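Local coordinates for protein BT_4661 (Bacteroides thetaiotaomicron, PDB 4AK2) that probably binds heparin and heparan sulphate at the bacterial surface as a SusE-like polysaccharide-binding protein, represented here by its C-terminal ligand-binding domain, at residues A[241-253]-A[266-278]. Sequence-based numbering, arbitrary orientation. Where two conformers were deposited one is given.
Sequences GYANGAMIGQITY and GARVSPIFIWFDT. With NA (sodium ion), chain C; IDS (2-O-sulfo-alpha-L-idopyranuronic acid), chain B; SGN (2-deoxy-6-O-sulfo-2-(sulfoamino)-alpha-D-glucopyranose), chain D.
The sulfate-binding end of the glycan pocket sits on two antiparallel strands, where the side chains of Gln250 and Arg268 cross at a slant, amide and guanidinium planes 32° apart, and share one sulfate oxygen. Gln250 NE2 donates to O2S of the iduronate sulfate at 2.9 Å, and Arg268 NH1 reaches the same atom. Both sulfates lie at the edge of the guanidinium, in its plane; Arg268 NH1 also bonds O4S of the glucosamine 6-sulfate, and Arg268 NH2 holds O5S of that same 6-sulfate at 3.0 Å. The arginine chain runs extended from CG to NE past the Gln250 amide, Arg268 CD 3.4 Å from Gln250 OE1, an oxygen that itself accepts from Arg162; Ala263 O takes Arg268 NE. Next along, Ser270 OG binds sodium at 2.9 Å together with Asp163 O. In the mixed sheet, 163-168 and 157-161 pair with strand 241-254, and 131-134 with strand 268-276. Pairing is interrupted around Ser270 to Ile272, where a water bridges Gly249 O and Ile272 N; regular bonds resume with Ile274 N to Met247 O at 2.9 Å. Ile248 CB lies over a face of the Phe273 ring, 3.7 Å from its centroid. On the other face of the sheet, Met247 CB touches the edge of the Phe276 ring at CE2 (3.9 Å). At the far end a water links Asn244 OD1, Trp275 NE1 and Asp277 OD2, while Asp277 OD1 accepts from Lys279 N.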
ATOM      1  N   GLY A 241     -11.868   4.296 -16.156  1.00 15.06           N
ATOM      2  CA  GLY A 241     -12.174   3.281 -15.161  1.00 14.77           C
ATOM      3  C   GLY A 241     -11.882   3.664 -13.736  1.00 12.40           C
ATOM      4  O   GLY A 241     -11.241   4.674 -13.445  1.00 13.43           O
ATOM      5  N   TYR A 242     -12.397   2.853 -12.819  1.00 11.96           N
ATOM      6  CA  TYR A 242     -12.036   2.957 -11.402  1.00 11.88           C
ATOM      7  C   TYR A 242     -10.538   2.696 -11.193  1.00 11.04           C
ATOM      8  O   TYR A 242      -9.937   1.880 -11.919  1.00 12.91           O
ATOM      9  CB  TYR A 242     -12.862   1.970 -10.550  1.00 11.52           C
ATOM     10  CG  TYR A 242     -14.231   2.483 -10.303  1.00 11.76           C
ATOM     11  CD1 TYR A 242     -14.469   3.368  -9.255  1.00 13.60           C
ATOM     12  CD2 TYR A 242     -15.323   2.059 -11.077  1.00 12.11           C
ATOM     13  CE1 TYR A 242     -15.749   3.844  -8.999  1.00 14.36           C
ATOM     14  CE2 TYR A 242     -16.602   2.533 -10.830  1.00 13.18           C
ATOM     15  CZ  TYR A 242     -16.815   3.410  -9.783  1.00 13.48           C
ATOM     16  OH  TYR A 242     -18.088   3.858  -9.548  1.00 14.38           O
ATOM     17  N   ALA A 243      -9.979   3.326 -10.174  1.00 11.11           N
ATOM     18  CA  ALA A 243      -8.632   2.972  -9.735  1.00 10.29           C
ATOM     19  C   ALA A 243      -8.565   1.474  -9.447  1.00 10.83           C
ATOM     20  O   ALA A 243      -9.481   0.917  -8.791  1.00 11.96           O
ATOM     21  CB  ALA A 243      -8.191   3.739  -8.500  1.00 11.98           C
ATOM     22  N   ASN A 244      -7.502   0.823  -9.911  1.00 11.01           N
ATOM     23  CA  ASN A 244      -7.208  -0.557  -9.609  1.00 11.03           C
ATOM     24  C   ASN A 244      -5.700  -0.594  -9.486  1.00 10.08           C
ATOM     25  O   ASN A 244      -4.968  -0.678 -10.489  1.00 11.58           O
ATOM     26  CB  ASN A 244      -7.745  -1.521 -10.672  1.00 11.64           C
ATOM     27  CG  ASN A 244      -7.571  -2.944 -10.271  1.00 12.01           C
ATOM     28  OD1 ASN A 244      -6.451  -3.422 -10.124  1.00 13.16           O
ATOM     29  ND2 ASN A 244      -8.691  -3.619 -10.052  1.00 15.82           N
ATOM     30  N   GLY A 245      -5.208  -0.383  -8.286  1.00 10.20           N
ATOM     31  CA  GLY A 245      -3.808  -0.055  -8.077  1.00 10.87           C
ATOM     32  C   GLY A 245      -3.527   0.359  -6.661  1.00  9.83           C
ATOM     33  O   GLY A 245      -4.425   0.288  -5.800  1.00 10.71           O
ATOM     34  N   ALA A 246      -2.304   0.767  -6.368  1.00 10.57           N
ATOM     35  CA  ALA A 246      -1.861   0.982  -5.001  1.00 10.45           C
ATOM     36  C   ALA A 246      -1.203   2.343  -4.835  1.00 10.18           C
ATOM     37  O   ALA A 246      -0.335   2.718  -5.656  1.00 12.25           O
ATOM     38  CB  ALA A 246      -0.900  -0.113  -4.566  1.00 12.44           C
ATOM     39  N   MET A 247      -1.540   3.077  -3.794  1.00 10.52           N
ATOM     40  CA  MET A 247      -0.999   4.410  -3.478  1.00  9.98           C
ATOM     41  C   MET A 247      -0.276   4.417  -2.172  1.00 11.33           C
ATOM     42  O   MET A 247      -0.779   3.894  -1.133  1.00 11.19           O
ATOM     43  CB  MET A 247      -2.118   5.460  -3.511  1.00 11.58           C
ATOM     44  CG  MET A 247      -1.639   6.917  -3.300  1.00 11.89           C
ATOM     45  SD  MET A 247      -1.345   7.413  -1.585  1.00 13.82           S
ATOM     46  CE  MET A 247      -3.030   7.629  -1.024  1.00 17.52           C
ATOM     47  N   ILE A 248       0.921   5.014  -2.185  1.00 11.20           N
ATOM     48  CA  ILE A 248       1.672   5.278  -0.966  1.00 10.96           C
ATOM     49  C   ILE A 248       1.997   6.767  -0.866  1.00 10.25           C
ATOM     50  O   ILE A 248       2.282   7.382  -1.929  1.00 12.96           O
ATOM     51  CB  ILE A 248       2.894   4.363  -0.838  1.00 11.40           C
ATOM     52  CG1 ILE A 248       3.630   4.602   0.478  1.00 14.14           C
ATOM     53  CG2 ILE A 248       3.865   4.562  -2.033  1.00 13.20           C
ATOM     54  CD1 ILE A 248       4.709   3.564   0.770  1.00 17.47           C
ATOM     55  N   GLY A 249       1.946   7.343   0.321  1.00 10.95           N
ATOM     56  CA  GLY A 249       2.382   8.753   0.560  1.00 12.17           C
ATOM     57  C   GLY A 249       3.065   8.845   1.870  1.00 11.82           C
ATOM     58  O   GLY A 249       2.828   8.057   2.781  1.00 12.77           O
ATOM     59  N   GLN A 250       3.969   9.822   2.039  1.00 11.93           N
ATOM     60  CA  GLN A 250       4.555  10.106   3.322  1.00 12.05           C
ATOM     61  C   GLN A 250       3.551  10.784   4.220  1.00 11.32           C
ATOM     62  O   GLN A 250       2.817  11.698   3.793  1.00 12.24           O
ATOM     63  CB  GLN A 250       5.814  11.005   3.158  1.00 13.84           C
ATOM     64  CG  GLN A 250       6.551  11.098   4.473  1.00 14.50           C
ATOM     65  CD  GLN A 250       7.622  12.181   4.426  1.00 14.53           C
ATOM     66  OE1 GLN A 250       7.320  13.334   4.735  1.00 15.12           O
ATOM     67  NE2 GLN A 250       8.850  11.823   3.972  1.00 16.60           N
ATOM     68  N   ILE A 251       3.576  10.339   5.481  1.00 12.10           N
ATOM     69  CA  ILE A 251       2.691  10.856   6.535  1.00 12.86           C
ATOM     70  C   ILE A 251       3.581  11.451   7.648  1.00 12.61           C
ATOM     71  O   ILE A 251       4.645  10.896   7.961  1.00 13.39           O
ATOM     72  CB  ILE A 251       1.779   9.721   7.087  1.00 12.98           C
ATOM     73  CG1 ILE A 251       0.855   9.215   5.983  1.00 12.69           C
ATOM     74  CG2 ILE A 251       0.956  10.195   8.278  1.00 17.06           C
ATOM     75  CD1 ILE A 251       0.157   7.885   6.336  1.00 14.68           C
ATOM     76  N   THR A 252       3.199  12.619   8.154  1.00 13.05           N
ATOM     77  CA  THR A 252       3.953  13.250   9.226  1.00 13.09           C
ATOM     78  C   THR A 252       3.130  13.271  10.498  1.00 12.82           C
ATOM     79  O   THR A 252       1.880  13.206  10.453  1.00 13.94           O
ATOM     80  CB  THR A 252       4.415  14.671   8.858  1.00 14.86           C
ATOM     81  OG1 THR A 252       3.287  15.495   8.573  1.00 15.01           O
ATOM     82  CG2 THR A 252       5.322  14.600   7.623  1.00 16.10           C
ATOM     83  N   TYR A 253       3.788  13.377  11.639  1.00 13.95           N
ATOM     84  CA  TYR A 253       3.046  13.411  12.912  1.00 14.41           C
ATOM     85  C   TYR A 253       3.630  14.471  13.815  1.00 14.81           C
ATOM     86  O   TYR A 253       4.750  14.953  13.607  1.00 16.26           O
ATOM     87  CB  TYR A 253       3.026  12.048  13.617  1.00 14.36           C
ATOM     88  CG  TYR A 253       4.390  11.508  13.990  1.00 13.79           C
ATOM     89  CD1 TYR A 253       5.023  11.921  15.174  1.00 15.69           C
ATOM     90  CD2 TYR A 253       4.997  10.513  13.224  1.00 14.97           C
ATOM     91  CE1 TYR A 253       6.260  11.414  15.539  1.00 15.43           C
ATOM     92  CE2 TYR A 253       6.245  10.006  13.572  1.00 14.92           C
ATOM     93  CZ  TYR A 253       6.845  10.427  14.748  1.00 14.82           C
ATOM     94  OH  TYR A 253       8.058   9.903  15.101  1.00 17.29           O
ATOM     95  N   GLY A 266      12.772  13.151  11.310  1.00 18.02           N
ATOM     96  CA  GLY A 266      12.579  11.945  12.136  1.00 18.74           C
ATOM     97  C   GLY A 266      11.120  11.680  12.505  1.00 17.61           C
ATOM     98  O   GLY A 266      10.829  10.668  13.141  1.00 19.28           O
ATOM     99  N   ALA A 267      10.207  12.591  12.151  1.00 16.44           N
ATOM    100  CA  ALA A 267       8.769  12.417  12.427  1.00 16.27           C
ATOM    101  C   ALA A 267       7.980  12.240  11.117  1.00 15.03           C
ATOM    102  O   ALA A 267       6.865  12.728  10.982  1.00 16.75           O
ATOM    103  CB  ALA A 267       8.264  13.610  13.244  1.00 18.40           C
ATOM    104  N   ARG A 268       8.600  11.523  10.165  1.00 15.07           N
ATOM    105  CA  ARG A 268       8.059  11.274   8.840  1.00 14.93           C
ATOM    106  C   ARG A 268       8.200   9.818   8.521  1.00 14.72           C
ATOM    107  O   ARG A 268       9.298   9.248   8.623  1.00 17.93           O
ATOM    108  CB  ARG A 268       8.843  12.060   7.805  1.00 15.38           C
ATOM    109  CG  ARG A 268       8.976  13.554   8.105  1.00 15.84           C
ATOM    110  CD  ARG A 268       9.675  14.281   6.974  1.00 16.98           C
ATOM    111  NE  ARG A 268       9.973  15.656   7.365  1.00 17.62           N
ATOM    112  CZ  ARG A 268      10.857  16.425   6.739  1.00 17.57           C
ATOM    113  NH1 ARG A 268      11.544  15.911   5.718  1.00 19.27           N
ATOM    114  NH2 ARG A 268      11.083  17.661   7.175  1.00 18.82           N
ATOM    115  N   VAL A 269       7.103   9.227   8.063  1.00 13.74           N
ATOM    116  CA  VAL A 269       7.055   7.773   7.775  1.00 14.01           C
ATOM    117  C   VAL A 269       6.134   7.516   6.605  1.00 12.67           C
ATOM    118  O   VAL A 269       5.263   8.363   6.299  1.00 13.42           O
ATOM    119  CB  VAL A 269       6.599   6.964   9.026  1.00 15.41           C
ATOM    120  CG1 VAL A 269       7.730   6.822  10.044  1.00 18.15           C
ATOM    121  CG2 VAL A 269       5.319   7.561   9.641  1.00 16.36           C
ATOM    122  N   SER A 270       6.247   6.339   5.990  1.00 12.91           N
ATOM    123  CA  SER A 270       5.261   5.916   5.001  0.50 13.07           C
ATOM    124  C   SER A 270       4.780   4.525   5.393  1.00 12.47           C
ATOM    125  O   SER A 270       5.221   3.498   4.874  1.00 13.63           O
ATOM    126  CB  SER A 270       5.827   5.946   3.577  0.50 12.53           C
ATOM    127  OG  SER A 270       6.292   7.267   3.224  0.50 10.93           O
ATOM    128  N   PRO A 271       3.837   4.494   6.360  1.00 11.94           N
ATOM    129  CA  PRO A 271       3.486   3.242   7.055  1.00 12.74           C
ATOM    130  C   PRO A 271       2.347   2.442   6.422  1.00 11.16           C
ATOM    131  O   PRO A 271       2.011   1.353   6.940  1.00 13.29           O
ATOM    132  CB  PRO A 271       3.062   3.790   8.437  1.00 14.28           C
ATOM    133  CG  PRO A 271       2.334   5.082   8.094  1.00 14.43           C
ATOM    134  CD  PRO A 271       3.258   5.695   7.010  1.00 12.62           C
ATOM    135  N   ILE A 272       1.722   2.966   5.385  1.00 11.26           N
ATOM    136  CA  ILE A 272       0.496   2.316   4.873  1.00 10.75           C
ATOM    137  C   ILE A 272       0.406   2.421   3.351  1.00 10.48           C
ATOM    138  O   ILE A 272       0.644   3.481   2.772  1.00 11.64           O
ATOM    139  CB  ILE A 272      -0.767   2.888   5.574  1.00 11.68           C
ATOM    140  CG1 ILE A 272      -2.042   2.093   5.206  1.00 12.38           C
ATOM    141  CG2 ILE A 272      -0.985   4.363   5.275  1.00 12.82           C
ATOM    142  CD1 ILE A 272      -3.265   2.450   6.058  1.00 12.89           C
ATOM    143  N   PHE A 273       0.019   1.320   2.740  1.00 10.87           N
ATOM    144  CA  PHE A 273      -0.319   1.295   1.335  1.00 10.87           C
ATOM    145  C   PHE A 273      -1.819   1.200   1.152  1.00 10.79           C
ATOM    146  O   PHE A 273      -2.471   0.438   1.912  1.00 12.58           O
ATOM    147  CB  PHE A 273       0.340   0.086   0.634  1.00 12.04           C
ATOM    148  CG  PHE A 273       1.409   0.436  -0.369  1.00 11.82           C
ATOM    149  CD1 PHE A 273       1.061   0.980  -1.602  1.00 11.72           C
ATOM    150  CD2 PHE A 273       2.715   0.116  -0.085  1.00 12.93           C
ATOM    151  CE1 PHE A 273       2.043   1.298  -2.538  1.00 12.30           C
ATOM    152  CE2 PHE A 273       3.722   0.397  -1.016  1.00 14.49           C
ATOM    153  CZ  PHE A 273       3.366   0.970  -2.245  1.00 13.61           C
ATOM    154  N   ILE A 274      -2.413   1.960   0.258  1.00 10.96           N
ATOM    155  CA  ILE A 274      -3.832   1.848  -0.038  1.00  9.77           C
ATOM    156  C   ILE A 274      -3.977   1.099  -1.366  1.00 10.19           C
ATOM    157  O   ILE A 274      -3.395   1.487  -2.385  1.00 12.27           O
ATOM    158  CB  ILE A 274      -4.494   3.244  -0.222  1.00 10.67           C
ATOM    159  CG1 ILE A 274      -4.174   4.202   0.926  1.00 13.72           C
ATOM    160  CG2 ILE A 274      -5.999   3.077  -0.466  1.00 11.52           C
ATOM    161  CD1 ILE A 274      -4.367   3.684   2.307  1.00 16.85           C
ATOM    162  N   TRP A 275      -4.712  -0.011  -1.378  1.00  9.71           N
ATOM    163  CA  TRP A 275      -4.908  -0.806  -2.565  1.00  9.78           C
ATOM    164  C   TRP A 275      -6.336  -0.704  -2.996  1.00  9.32           C
ATOM    165  O   TRP A 275      -7.244  -1.223  -2.265  1.00 10.88           O
ATOM    166  CB  TRP A 275      -4.458  -2.246  -2.341  1.00 10.23           C
ATOM    167  CG  TRP A 275      -4.637  -3.191  -3.493  1.00 10.57           C
ATOM    168  CD1 TRP A 275      -5.093  -2.933  -4.776  1.00 11.12           C
ATOM    169  CD2 TRP A 275      -4.374  -4.618  -3.449  1.00 10.70           C
ATOM    170  NE1 TRP A 275      -5.112  -4.107  -5.529  1.00 11.71           N
ATOM    171  CE2 TRP A 275      -4.697  -5.146  -4.771  1.00 10.58           C
ATOM    172  CE3 TRP A 275      -3.934  -5.493  -2.457  1.00 11.07           C
ATOM    173  CZ2 TRP A 275      -4.584  -6.503  -5.063  1.00 11.86           C
ATOM    174  CZ3 TRP A 275      -3.808  -6.842  -2.752  1.00 12.73           C
ATOM    175  CH2 TRP A 275      -4.121  -7.340  -4.040  1.00 12.45           C
ATOM    176  N   PHE A 276      -6.643  -0.034  -4.087  1.00  9.75           N
ATOM    177  CA  PHE A 276      -7.981   0.155  -4.635  1.00  9.82           C
ATOM    178  C   PHE A 276      -8.320  -0.978  -5.570  1.00 10.24           C
ATOM    179  O   PHE A 276      -7.589  -1.299  -6.496  1.00 10.64           O
ATOM    180  CB  PHE A 276      -8.043   1.449  -5.480  1.00 11.38           C
ATOM    181  CG  PHE A 276      -7.566   2.677  -4.759  1.00 10.53           C
ATOM    182  CD1 PHE A 276      -8.431   3.498  -4.018  1.00 11.76           C
ATOM    183  CD2 PHE A 276      -6.223   3.077  -4.868  1.00 12.01           C
ATOM    184  CE1 PHE A 276      -7.987   4.634  -3.379  1.00 11.48           C
ATOM    185  CE2 PHE A 276      -5.778   4.212  -4.218  1.00 12.58           C
ATOM    186  CZ  PHE A 276      -6.645   4.999  -3.472  1.00 11.99           C
ATOM    187  N   ASP A 277      -9.487  -1.610  -5.340  1.00 10.76           N
ATOM    188  CA  ASP A 277     -10.033  -2.612  -6.283  1.00 11.22           C
ATOM    189  C   ASP A 277     -11.537  -2.732  -6.017  1.00 10.22           C
ATOM    190  O   ASP A 277     -11.958  -2.938  -4.863  1.00 11.72           O
ATOM    191  CB  ASP A 277      -9.339  -3.975  -6.068  1.00 11.62           C
ATOM    192  CG  ASP A 277      -9.624  -4.988  -7.149  1.00 11.28           C
ATOM    193  OD1 ASP A 277     -10.771  -5.082  -7.611  1.00 13.70           O
ATOM    194  OD2 ASP A 277      -8.692  -5.754  -7.470  1.00 15.16           O
ATOM    195  N   THR A 278     -12.324  -2.547  -7.066  1.00 11.17           N
ATOM    196  CA  THR A 278     -13.777  -2.689  -6.948  1.00 12.09           C
ATOM    197  C   THR A 278     -14.239  -4.087  -6.491  1.00 11.53           C
ATOM    198  O   THR A 278     -15.399  -4.225  -6.081  1.00 14.21           O
ATOM    199  CB  THR A 278     -14.513  -2.342  -8.261  1.00 13.48           C
ATOM    200  OG1 THR A 278     -13.970  -3.086  -9.329  1.00 15.37           O
ATOM    201  CG2 THR A 278     -14.451  -0.866  -8.563  1.00 14.46           C
TER
HETATM  202 NA    NA C1715       6.197   7.974   0.438  1.00 29.67          NA
HETATM  203  C1  IDS B   4      13.551  15.105   1.055  1.00 17.87           C
HETATM  204  C2  IDS B   4      12.641  14.057   1.641  1.00 18.09           C
HETATM  205  C3  IDS B   4      12.161  12.982   0.631  1.00 17.47           C
HETATM  206  C4  IDS B   4      13.306  12.474  -0.233  1.00 19.79           C
HETATM  207  C5  IDS B   4      14.002  13.697  -0.843  1.00 19.18           C
HETATM  208  C6  IDS B   4      15.044  13.313  -1.846  1.00 20.61           C
HETATM  209  O2  IDS B   4      13.297  13.502   2.790  1.00 19.29           O
HETATM  210  O3  IDS B   4      11.151  13.563  -0.207  1.00 20.23           O
HETATM  211  O4  IDS B   4      14.187  11.729   0.616  1.00 20.99           O
HETATM  212  O5  IDS B   4      14.527  14.508   0.215  1.00 18.57           O
HETATM  213  O6A IDS B   4      14.660  12.633  -2.824  1.00 24.10           O
HETATM  214  O6B IDS B   4      16.225  13.670  -1.683  1.00 21.45           O
HETATM  215  S   IDS B   4      12.518  12.810   3.914  1.00 19.68           S
HETATM  216  O1S IDS B   4      13.404  12.940   5.078  1.00 24.21           O
HETATM  217  O2S IDS B   4      11.249  13.531   4.054  1.00 17.88           O
HETATM  218  O3S IDS B   4      12.316  11.394   3.485  1.00 21.35           O
HETATM  219  C1  SGN D   3      12.783  20.007  -0.656  1.00 16.44           C
HETATM  220  C2  SGN D   3      13.623  19.105  -1.583  1.00 17.05           C
HETATM  221  C3  SGN D   3      13.292  17.615  -1.386  1.00 16.82           C
HETATM  222  C4  SGN D   3      13.409  17.295   0.113  1.00 17.06           C
HETATM  223  C5  SGN D   3      12.476  18.230   0.934  1.00 17.86           C
HETATM  224  C6  SGN D   3      12.487  18.047   2.452  1.00 19.20           C
HETATM  225  N2  SGN D   3      13.490  19.551  -2.969  1.00 16.68           N
HETATM  226  O3  SGN D   3      14.182  16.786  -2.141  1.00 17.40           O
HETATM  227  O4  SGN D   3      12.748  16.027   0.320  1.00 17.50           O
HETATM  228  O5  SGN D   3      12.924  19.577   0.693  1.00 17.18           O
HETATM  229  O6  SGN D   3      13.818  18.301   2.881  1.00 19.31           O
HETATM  230  S1  SGN D   3      14.514  20.642  -3.558  1.00 17.52           S
HETATM  231  O1S SGN D   3      14.556  21.759  -2.636  1.00 19.64           O
HETATM  232  O2S SGN D   3      15.755  19.947  -3.713  1.00 18.39           O
HETATM  233  O3S SGN D   3      13.849  21.084  -4.936  1.00 19.99           O
HETATM  234  S2  SGN D   3      14.167  18.056   4.365  1.00 22.76           S
HETATM  235  O4S SGN D   3      14.069  16.602   4.536  1.00 24.82           O
HETATM  236  O5S SGN D   3      13.029  18.790   5.205  1.00 24.90           O
HETATM  237  O6S SGN D   3      15.483  18.495   4.576  1.00 27.06           O
HETATM  238  O   HOH W   1     -10.932  -1.457  -9.379  1.00 13.37           O
HETATM  239  O   HOH W   2      -6.088  -5.152  -8.003  1.00 13.36           O
HETATM  240  O   HOH W   3      -8.869  -6.718 -10.032  1.00 25.24           O
HETATM  241  O   HOH W   4      -0.691   5.550   1.499  1.00 12.33           O
HETATM  242  O   HOH W   5       2.190   5.535   3.926  1.00 14.16           O
HETATM  243  O   HOH W   6       7.860   6.084  -0.070  1.00 34.40           O